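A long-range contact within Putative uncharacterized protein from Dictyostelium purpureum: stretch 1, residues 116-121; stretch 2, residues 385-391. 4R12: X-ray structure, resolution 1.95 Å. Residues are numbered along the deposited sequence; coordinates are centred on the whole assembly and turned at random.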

# COMPACT_ATOMS: atom_id res chain seq x y z
N ILE A 116 -12.42 10.02 -8.52
CA ILE A 116 -13.32 9.68 -9.63
C ILE A 116 -13.65 8.19 -9.68
O ILE A 116 -14.59 7.81 -10.38
N TYR A 117 -12.91 7.37 -8.95
CA TYR A 117 -13.18 5.93 -8.93
C TYR A 117 -14.02 5.50 -7.72
O TYR A 117 -14.33 4.32 -7.57
N GLY A 118 -14.42 6.46 -6.89
CA GLY A 118 -15.21 6.15 -5.72
C GLY A 118 -16.68 6.51 -5.85
O GLY A 118 -17.17 6.72 -6.95
N LEU A 119 -17.38 6.59 -4.71
CA LEU A 119 -18.81 6.90 -4.69
C LEU A 119 -19.18 8.31 -5.11
O LEU A 119 -20.30 8.56 -5.53
N TYR A 120 -18.25 9.25 -4.96
CA TYR A 120 -18.56 10.65 -5.19
C TYR A 120 -17.63 11.30 -6.22
O TYR A 120 -16.83 12.16 -5.87
N PRO A 121 -17.76 10.91 -7.49
CA PRO A 121 -16.91 11.49 -8.54
C PRO A 121 -17.02 13.02 -8.65
O PRO A 121 -16.04 13.67 -9.01
N SER A 385 -14.69 0.29 1.03
CA SER A 385 -16.12 0.05 1.22
C SER A 385 -16.94 0.65 0.08
O SER A 385 -18.03 0.17 -0.23
N MET A 386 -16.42 1.70 -0.53
CA MET A 386 -17.06 2.30 -1.69
C MET A 386 -17.34 1.28 -2.81
O MET A 386 -18.34 1.41 -3.53
N SER A 387 -16.47 0.29 -2.95
CA SER A 387 -16.67 -0.71 -4.00
C SER A 387 -17.90 -1.54 -3.70
O SER A 387 -18.65 -1.90 -4.62
N PHE A 388 -18.12 -1.86 -2.43
CA PHE A 388 -19.30 -2.64 -2.06
C PHE A 388 -20.58 -1.81 -2.12
O PHE A 388 -21.64 -2.31 -2.52
N LEU A 389 -20.49 -0.54 -1.73
CA LEU A 389 -21.68 0.32 -1.71
C LEU A 389 -22.21 0.66 -3.11
O LEU A 389 -23.36 1.09 -3.26
N LYS A 390 -21.37 0.47 -4.12
CA LYS A 390 -21.83 0.57 -5.51
C LYS A 390 -22.78 -0.56 -5.85
O LYS A 390 -23.57 -0.45 -6.78
N LYS A 391 -22.70 -1.65 -5.10
CA LYS A 391 -23.50 -2.83 -5.39
C LYS A 391 -24.67 -2.99 -4.44
O LYS A 391 -25.75 -3.42 -4.85

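This is a small, mainly apolar contact in which one face of a helical segment, carrying M386 and L389, packs against the loop around L119, with K390 adding a hydrogen bond to the backbone. The two stretches bury 314 Å² in total, and their backbones come nearest at L119 and M386, whose CA atoms lie 5.8 Å apart.

M386 and L389 are one helical turn apart, and both direct their CA-to-CB bonds toward the loop. In M386, chi1 m and chi2 t carry SD to the loop backbone, and chi3 t sends CE on toward Y120: M386 SD lies 3.7 Å from G118 CA and 3.5 Å from L119 N. The N-H of L119 points at that sulfur with an angle of 165°; the near-linear angle supports a hydrogen bond, but a weak one, as is usual for a thioether sulfur. The absence of a side chain at G118 matters here, since an ideal CB would fall 2.7 Å from M386 SD, a clash. Farther out, M386 CE meets Y120 CE2 at 3.6 Å, near the ring plane and therefore at its edge; Y120 has chi1 m.

L119 contributes the largest covered area, 87 Å². Its CA-to-CB bond runs sideways, and with chi1 m (-85°) and chi2 t it reaches three residues of the other stretch: L119 CG is 4.0 Å from M386 CG, L119 CD1 is 3.9 Å from L389 CB, and L119 CD2 is 4.1 Å from K390 CG.

K390 also starts sideways, but its end comes nearer. With chi1 m and chi2 to chi4 all t, the extended chain brings K390 NZ to 2.7 Å from Y117 O, to which it donates a hydrogen bond. The acceptor is a backbone carbonyl; the Y117 side chain instead leads away, and its nearest side-chain atom, Y117 CB, stays 5.2 Å from K390 NZ.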

# COMPACT_ATOMS: atom_id res chain seq x y z
CB ILE A 116 -12.73 10.10 -11.00
CG1 ILE A 116 -11.45 9.33 -11.34
CG2 ILE A 116 -12.51 11.61 -11.05
CD1 ILE A 116 -10.91 9.61 -12.75
CB TYR A 117 -11.87 5.15 -8.95
CG TYR A 117 -11.05 5.51 -10.16
CD1 TYR A 117 -11.53 5.28 -11.44
CD2 TYR A 117 -9.81 6.13 -10.02
CE1 TYR A 117 -10.80 5.64 -12.56
CE2 TYR A 117 -9.06 6.48 -11.14
CZ TYR A 117 -9.57 6.23 -12.40
OH TYR A 117 -8.84 6.57 -13.53
CB LEU A 119 -19.37 6.69 -3.28
CG LEU A 119 -19.83 5.30 -2.86
CD1 LEU A 119 -20.44 5.41 -1.48
CD2 LEU A 119 -20.82 4.72 -3.85
CB TYR A 120 -18.49 11.42 -3.87
CG TYR A 120 -19.09 10.66 -2.69
CD1 TYR A 120 -20.46 10.68 -2.45
CD2 TYR A 120 -18.28 9.94 -1.81
CE1 TYR A 120 -21.01 9.99 -1.36
CE2 TYR A 120 -18.82 9.26 -0.73
CZ TYR A 120 -20.18 9.29 -0.52
OH TYR A 120 -20.70 8.60 0.56
CB PRO A 121 -17.43 10.82 -9.81
CG PRO A 121 -18.02 9.54 -9.35
CD PRO A 121 -18.65 9.86 -8.02
CB SER A 385 -16.59 0.65 2.55
OG SER A 385 -16.07 -0.07 3.65
CB MET A 386 -16.22 3.44 -2.24
CG MET A 386 -16.21 4.67 -1.35
SD MET A 386 -15.19 6.00 -2.02
CE MET A 386 -15.79 7.39 -1.08
CB SER A 387 -15.44 -1.60 -4.14
OG SER A 387 -14.30 -0.83 -4.48
CB PHE A 388 -19.12 -3.26 -0.66
CG PHE A 388 -18.05 -4.30 -0.61
CD1 PHE A 388 -16.72 -3.94 -0.50
CD2 PHE A 388 -18.37 -5.65 -0.70
CE1 PHE A 388 -15.72 -4.91 -0.47
CE2 PHE A 388 -17.37 -6.62 -0.67
CZ PHE A 388 -16.05 -6.24 -0.57
CB LEU A 389 -21.36 1.61 -0.95
CG LEU A 389 -21.20 1.37 0.55
CD1 LEU A 389 -20.38 2.48 1.19
CD2 LEU A 389 -22.58 1.24 1.20
CB LYS A 390 -20.65 0.55 -6.47
CG LYS A 390 -19.73 1.75 -6.39
CD LYS A 390 -18.50 1.55 -7.28
CE LYS A 390 -17.48 2.67 -7.07
NZ LYS A 390 -16.27 2.54 -7.94
CB LYS A 391 -22.63 -4.09 -5.34
CG LYS A 391 -21.49 -4.08 -6.33
CD LYS A 391 -21.97 -3.96 -7.77
CE LYS A 391 -20.79 -4.16 -8.72
NZ LYS A 391 -21.15 -4.09 -10.15